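Receptor-like protein kinase ANXUR1 (Arabidopsis thaliana, PDB 6FIG) acts as a plant receptor-like protein kinase involved in reproduction, whose paired malectin-like domains form the extracellular part and probably sense signals outside the cell. Local coordinates at residues H285-F289 / I317-T321; N295-F299 / P357-S363. Residue numbers count along the deposited sequence, not the author numbering.

Interaction 1: residues H285-F289 / I317-T321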
loop_
_atom_site.group_PDB
_atom_site.type_symbol
_atom_site.label_atom_id
_atom_site.label_comp_id
_atom_site.label_asym_id
_atom_site.label_seq_id
_atom_site.Cartn_x
_atom_site.Cartn_y
_atom_site.Cartn_z
ATOM N N HIS A 285 -24.136 4.739 1.044
ATOM C CA HIS A 285 -23.589 3.971 -0.059
ATOM C C HIS A 285 -24.639 2.969 -0.551
ATOM O O HIS A 285 -25.217 2.231 0.260
ATOM C CB HIS A 285 -22.352 3.195 0.402
ATOM C CG HIS A 285 -21.186 4.059 0.750
ATOM N ND1 HIS A 285 -20.220 4.407 -0.169
ATOM C CD2 HIS A 285 -20.838 4.645 1.912
ATOM C CE1 HIS A 285 -19.317 5.164 0.427
ATOM N NE2 HIS A 285 -19.659 5.316 1.689
ATOM N N PHE A 286 -24.824 2.931 -1.866
ATOM C CA PHE A 286 -25.830 2.045 -2.475
ATOM C C PHE A 286 -25.264 1.266 -3.637
ATOM O O PHE A 286 -24.440 1.775 -4.381
ATOM C CB PHE A 286 -27.017 2.838 -3.006
ATOM C CG PHE A 286 -27.745 3.640 -1.983
ATOM C CD1 PHE A 286 -28.704 3.054 -1.152
ATOM C CD2 PHE A 286 -27.564 5.030 -1.912
ATOM C CE1 PHE A 286 -29.423 3.823 -0.253
ATOM C CE2 PHE A 286 -28.277 5.787 -1.009
ATOM C CZ PHE A 286 -29.219 5.195 -0.186
ATOM N N CYS A 287 -25.766 0.050 -3.846
ATOM C CA CYS A 287 -25.480 -0.699 -5.051
ATOM C C CYS A 287 -26.562 -1.765 -5.126
ATOM O O CYS A 287 -26.726 -2.553 -4.189
ATOM C CB CYS A 287 -24.094 -1.344 -5.026
ATOM S SG CYS A 287 -23.681 -2.281 -6.524
ATOM N N GLU A 288 -27.298 -1.759 -6.221
ATOM C CA GLU A 288 -28.363 -2.729 -6.415
ATOM C C GLU A 288 -27.765 -3.972 -7.035
ATOM O O GLU A 288 -27.284 -3.922 -8.159
ATOM C CB GLU A 288 -29.463 -2.176 -7.329
ATOM C CG GLU A 288 -30.627 -3.150 -7.597
ATOM C CD GLU A 288 -31.278 -3.584 -6.320
ATOM O OE1 GLU A 288 -31.875 -2.716 -5.657
ATOM O OE2 GLU A 288 -31.176 -4.779 -5.958
ATOM N N PHE A 289 -27.782 -5.083 -6.311
ATOM C CA PHE A 289 -27.237 -6.339 -6.837
ATOM C C PHE A 289 -28.258 -7.470 -6.995
ATOM O O PHE A 289 -27.895 -8.578 -7.389
ATOM C CB PHE A 289 -26.001 -6.793 -6.040
ATOM C CG PHE A 289 -26.231 -6.949 -4.565
ATOM C CD1 PHE A 289 -25.666 -6.047 -3.662
ATOM C CD2 PHE A 289 -26.979 -8.016 -4.062
ATOM C CE1 PHE A 289 -25.863 -6.184 -2.301
ATOM C CE2 PHE A 289 -27.187 -8.150 -2.701
ATOM C CZ PHE A 289 -26.616 -7.241 -1.816
ATOM N N ILE A 317 -32.378 3.089 -6.293
ATOM C CA ILE A 317 -30.965 2.887 -6.626
ATOM C C ILE A 317 -30.733 2.781 -8.145
ATOM O O ILE A 317 -29.887 3.497 -8.702
ATOM C CB ILE A 317 -30.332 1.686 -5.895
ATOM C CG1 ILE A 317 -30.486 1.828 -4.391
ATOM C CG2 ILE A 317 -28.843 1.574 -6.265
ATOM C CD1 ILE A 317 -30.261 0.530 -3.632
ATOM N N ILE A 318 -31.475 1.906 -8.818
ATOM C CA ILE A 318 -31.385 1.812 -10.275
ATOM C C ILE A 318 -31.828 3.114 -10.944
ATOM O O ILE A 318 -31.264 3.521 -11.965
ATOM C CB ILE A 318 -32.211 0.644 -10.843
ATOM C CG1 ILE A 318 -31.742 -0.703 -10.286
ATOM C CG2 ILE A 318 -32.118 0.612 -12.362
ATOM C CD1 ILE A 318 -30.459 -1.212 -10.856
ATOM N N GLY A 319 -32.823 3.775 -10.367
ATOM C CA GLY A 319 -33.222 5.113 -10.814
ATOM C C GLY A 319 -32.049 6.074 -10.869
ATOM O O GLY A 319 -31.915 6.837 -11.816
ATOM N N TRP A 320 -31.207 6.028 -9.842
ATOM C CA TRP A 320 -29.991 6.815 -9.771
ATOM C C TRP A 320 -28.837 6.300 -10.615
ATOM O O TRP A 320 -28.196 7.088 -11.307
ATOM C CB TRP A 320 -29.511 6.881 -8.324
ATOM C CG TRP A 320 -30.144 7.939 -7.492
ATOM C CD1 TRP A 320 -30.495 9.194 -7.872
ATOM C CD2 TRP A 320 -30.384 7.854 -6.091
ATOM N NE1 TRP A 320 -30.968 9.901 -6.782
ATOM C CE2 TRP A 320 -30.900 9.095 -5.677
ATOM C CE3 TRP A 320 -30.222 6.845 -5.154
ATOM C CZ2 TRP A 320 -31.288 9.339 -4.353
ATOM C CZ3 TRP A 320 -30.575 7.095 -3.843
ATOM C CH2 TRP A 320 -31.095 8.331 -3.458
ATOM N N THR A 321 -28.551 4.997 -10.573
ATOM C CA THR A 321 -27.328 4.473 -11.234
ATOM C C THR A 321 -27.511 4.076 -12.688
ATOM O O THR A 321 -26.535 4.058 -13.450
ATOM C CB THR A 321 -26.759 3.259 -10.493
ATOM O OG1 THR A 321 -27.681 2.172 -10.582
ATOM C CG2 THR A 321 -26.506 3.587 -9.055
HETATM O O HOH W 1 -26.783 -0.133 -8.858
HETATM O O HOH W 2 -32.986 -0.587 -7.218
#
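In the second half of the tandem malectin-like ectodomain, a beta-sandwich domain, a short helix, 317-321, packs at one end of the sandwich and lies across the strand that carries residues 285-287. The axes of strand 285-287 and the helix come within 8.9 Å and cross at -92°, nearly perpendicular, and the two segments bury 307 Å² between them.

Most of that area is apolar: Phe-286, Ile-317, Ile-318 and Trp-320 supply 222 Å² of it. Ile-317 contributes the largest share, with its CD1 3.9 Å from CD1 of Phe-286 and its CG2 3.9 Å from CB of Glu-288. The Phe-286 ring also meets Trp-320, CE2 to CZ3 at 3.9 Å; with ring centroids 5.7 Å apart and planes inclined at 42°, the pair is oblique. Phe-286 also touches Leu-364, Phe-299 and Ile-301, so the helix packs against the end of the hydrophobic core between the two sheets. CD1 of Ile-318 packs 3.8 Å from the aliphatic CB of Glu-288.

Polar links between the segments run through water. The Glu-288 carboxylate is held mainly from outside, OE2 by the backbone N atoms of Gln-290 and Leu-291 and OE1 by a salt bridge to Lys-297. A water donates to OE1 of Glu-288 at 2.9 Å and accepts a weak bond from the Ile-318 N at 3.3 Å. A second water links the backbone after the strand to the last residue of the helix segment, accepting from Glu-288 N at 3.1 Å and from Thr-321 OG1 at 3.0 Å.

Interaction 2: residues N295-F299 / P357-S363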
loop_
_atom_site.group_PDB
_atom_site.type_symbol
_atom_site.label_atom_id
_atom_site.label_comp_id
_atom_site.label_asym_id
_atom_site.label_seq_id
_atom_site.Cartn_x
_atom_site.Cartn_y
_atom_site.Cartn_z
ATOM N N ASN A 295 -37.891 1.603 -10.657
ATOM C CA ASN A 295 -39.236 1.467 -10.083
ATOM C C ASN A 295 -39.566 0.059 -9.608
ATOM O O ASN A 295 -40.732 -0.315 -9.502
ATOM C CB ASN A 295 -40.334 1.983 -11.022
ATOM C CG ASN A 295 -41.558 2.467 -10.264
ATOM O OD1 ASN A 295 -41.442 2.967 -9.152
ATOM N ND2 ASN A 295 -42.743 2.315 -10.867
ATOM N N GLN A 296 -38.536 -0.709 -9.284
ATOM C CA GLN A 296 -38.707 -1.959 -8.596
ATOM C C GLN A 296 -38.669 -1.786 -7.101
ATOM O O GLN A 296 -39.484 -2.366 -6.412
ATOM C CB GLN A 296 -37.691 -2.986 -9.069
ATOM C CG GLN A 296 -37.994 -3.499 -10.472
ATOM C CD GLN A 296 -37.121 -4.666 -10.839
ATOM O OE1 GLN A 296 -35.913 -4.502 -10.931
ATOM N NE2 GLN A 296 -37.720 -5.850 -11.048
ATOM N N LYS A 297 -37.703 -1.012 -6.601
ATOM C CA LYS A 297 -37.570 -0.714 -5.173
ATOM C C LYS A 297 -37.370 0.784 -5.025
ATOM O O LYS A 297 -36.437 1.348 -5.599
ATOM C CB LYS A 297 -36.414 -1.475 -4.563
ATOM C CG LYS A 297 -36.122 -1.133 -3.105
ATOM C CD LYS A 297 -35.049 -2.047 -2.521
ATOM C CE LYS A 297 -33.690 -1.835 -3.172
ATOM N NZ LYS A 297 -32.808 -2.995 -2.939
ATOM N N VAL A 298 -38.270 1.400 -4.276
ATOM C CA VAL A 298 -38.361 2.849 -4.171
ATOM C C VAL A 298 -38.698 3.155 -2.725
ATOM O O VAL A 298 -39.645 2.594 -2.174
ATOM C CB VAL A 298 -39.439 3.380 -5.133
ATOM C CG1 VAL A 298 -39.549 4.873 -5.074
ATOM C CG2 VAL A 298 -39.152 2.933 -6.562
ATOM N N PHE A 299 -37.914 4.030 -2.097
ATOM C CA PHE A 299 -38.007 4.189 -0.651
ATOM C C PHE A 299 -37.727 5.585 -0.162
ATOM O O PHE A 299 -36.966 6.344 -0.793
ATOM C CB PHE A 299 -37.128 3.163 0.084
ATOM C CG PHE A 299 -35.689 3.132 -0.340
ATOM C CD1 PHE A 299 -35.287 2.437 -1.457
ATOM C CD2 PHE A 299 -34.710 3.726 0.470
ATOM C CE1 PHE A 299 -33.954 2.379 -1.818
ATOM C CE2 PHE A 299 -33.382 3.660 0.108
ATOM C CZ PHE A 299 -33.008 2.981 -1.041
ATOM N N PRO A 357 -44.392 1.213 -7.228
ATOM C CA PRO A 357 -43.218 0.382 -7.467
ATOM C C PRO A 357 -43.548 -1.108 -7.423
ATOM O O PRO A 357 -44.551 -1.494 -6.820
ATOM C CB PRO A 357 -42.286 0.778 -6.324
ATOM C CG PRO A 357 -43.209 1.175 -5.217
ATOM C CD PRO A 357 -44.344 1.877 -5.912
ATOM N N GLU A 358 -42.731 -1.936 -8.070
ATOM C CA GLU A 358 -42.984 -3.383 -8.090
ATOM C C GLU A 358 -42.996 -3.987 -6.691
ATOM O O GLU A 358 -43.880 -4.803 -6.369
ATOM C CB GLU A 358 -41.966 -4.135 -8.954
ATOM C CG GLU A 358 -42.367 -5.588 -9.189
ATOM C CD GLU A 358 -41.455 -6.334 -10.130
ATOM O OE1 GLU A 358 -41.564 -7.581 -10.168
ATOM O OE2 GLU A 358 -40.656 -5.696 -10.841
ATOM N N TYR A 359 -42.022 -3.598 -5.867
ATOM C CA TYR A 359 -41.892 -4.082 -4.512
ATOM C C TYR A 359 -41.993 -2.910 -3.553
ATOM O O TYR A 359 -41.848 -1.746 -3.952
ATOM C CB TYR A 359 -40.530 -4.763 -4.319
ATOM C CG TYR A 359 -40.320 -5.956 -5.211
ATOM C CD1 TYR A 359 -40.894 -7.179 -4.896
ATOM C CD2 TYR A 359 -39.540 -5.868 -6.379
ATOM C CE1 TYR A 359 -40.722 -8.283 -5.719
ATOM C CE2 TYR A 359 -39.345 -6.975 -7.203
ATOM C CZ TYR A 359 -39.937 -8.182 -6.864
ATOM O OH TYR A 359 -39.789 -9.316 -7.644
ATOM N N TYR A 360 -42.207 -3.228 -2.286
ATOM C CA TYR A 360 -42.218 -2.247 -1.210
ATOM C C TYR A 360 -41.103 -2.628 -0.247
ATOM O O TYR A 360 -41.274 -3.490 0.603
ATOM C CB TYR A 360 -43.572 -2.190 -0.533
ATOM C CG TYR A 360 -44.651 -1.735 -1.483
ATOM C CD1 TYR A 360 -44.744 -0.394 -1.851
ATOM C CD2 TYR A 360 -45.553 -2.638 -2.045
ATOM C CE1 TYR A 360 -45.721 0.040 -2.730
ATOM C CE2 TYR A 360 -46.541 -2.199 -2.923
ATOM C CZ TYR A 360 -46.594 -0.853 -3.261
ATOM O OH TYR A 360 -47.554 -0.400 -4.141
ATOM N N ASP A 361 -39.948 -2.002 -0.435
ATOM C CA ASP A 361 -38.720 -2.392 0.282
ATOM C C ASP A 361 -37.787 -1.193 0.315
ATOM O O ASP A 361 -38.046 -0.156 -0.306
ATOM C CB ASP A 361 -38.078 -3.586 -0.457
ATOM C CG ASP A 361 -37.097 -4.418 0.415
ATOM O OD1 ASP A 361 -36.952 -4.170 1.621
ATOM O OD2 ASP A 361 -36.470 -5.347 -0.166
ATOM N N SER A 362 -36.704 -1.340 1.065
ATOM C CA SER A 362 -35.642 -0.337 1.102
ATOM C C SER A 362 -34.335 -1.065 1.371
ATOM O O SER A 362 -34.335 -2.185 1.867
ATOM C CB SER A 362 -35.907 0.695 2.186
ATOM O OG SER A 362 -35.943 0.098 3.470
ATOM N N SER A 363 -33.227 -0.441 1.008
ATOM C CA SER A 363 -31.918 -1.058 1.259
ATOM C C SER A 363 -30.822 -0.014 1.351
ATOM O O SER A 363 -30.978 1.122 0.907
ATOM C CB SER A 363 -31.566 -2.113 0.207
ATOM O OG SER A 363 -31.304 -1.521 -1.059
HETATM O O HOH W 3 -34.070 -4.925 -1.404
HETATM O O HOH W 4 -40.169 -0.048 -2.691
#
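This is a loop-to-loop contact at the outer end of the second malectin-like domain, where the segments leading into strands 299-303 and 363-372 run side by side and bury 578 Å². At the start, backbone pairing dominates: Glu-358 N donates to Asn-295 O (161°) and Tyr-359 N to Gln-296 O (150°), both at 2.9 Å. Gln-296 NE2 reinforces them by bonding Glu-358 OE2 at 2.9 Å, while its OE1 accepts from Ser-292 and Lys-293 N. Val-298 CG2 packs 3.8 Å from Pro-357 CB.

The chains part briefly around Val-298, where a water fits in, accepting from Val-298 N at 2.9 Å and Asp-361 N at 3.0 Å, and close again at Phe-299 and Ser-362 (CA to CA 5.4 Å). Lys-297 spans the segments: NZ donates to Ser-363 OG and a water, both at 2.8 Å, and forms a salt bridge with Glu-288. That water donates to Asp-361 OD2 at 2.7 Å; OD1 accepts from Gly-257 N. Ser-362 CA makes a CH-pi contact 4.0 Å from the Phe-299 ring centroid, 25° off the normal.

Around them, Met-349 of strand 344-351 touches Phe-299 and Ser-362, Ser-255 of strand 252-255 Ser-363, and Asn-263 of helix 260-264 Asp-361.

How the interactions relate
The two contacts lie in the same malectin-like domain with centres 11 Å apart, and their segments alternate along the chain: 285-289, 295-299, 317-321, 357-363. They touch directly. The salt bridge from Glu-288 OE1 to Lys-297 NZ (2.9 Å) joins the polar parts of both, while Phe-286 CE1 lies 3.8 Å from Phe-299 CZ and Ile-317 CD1 3.5 Å from Ser-363 OG. Strand 278-287 pairs antiparallel with strand 363-372, whereas strand 299-303 belongs to the four-stranded sheet, so interactions 1 and 2 together tie elements of both sheets at one end of the domain. Asn-365, a calcium-site residue, also hydrogen-bonds Cys-287 O, placing that site close by.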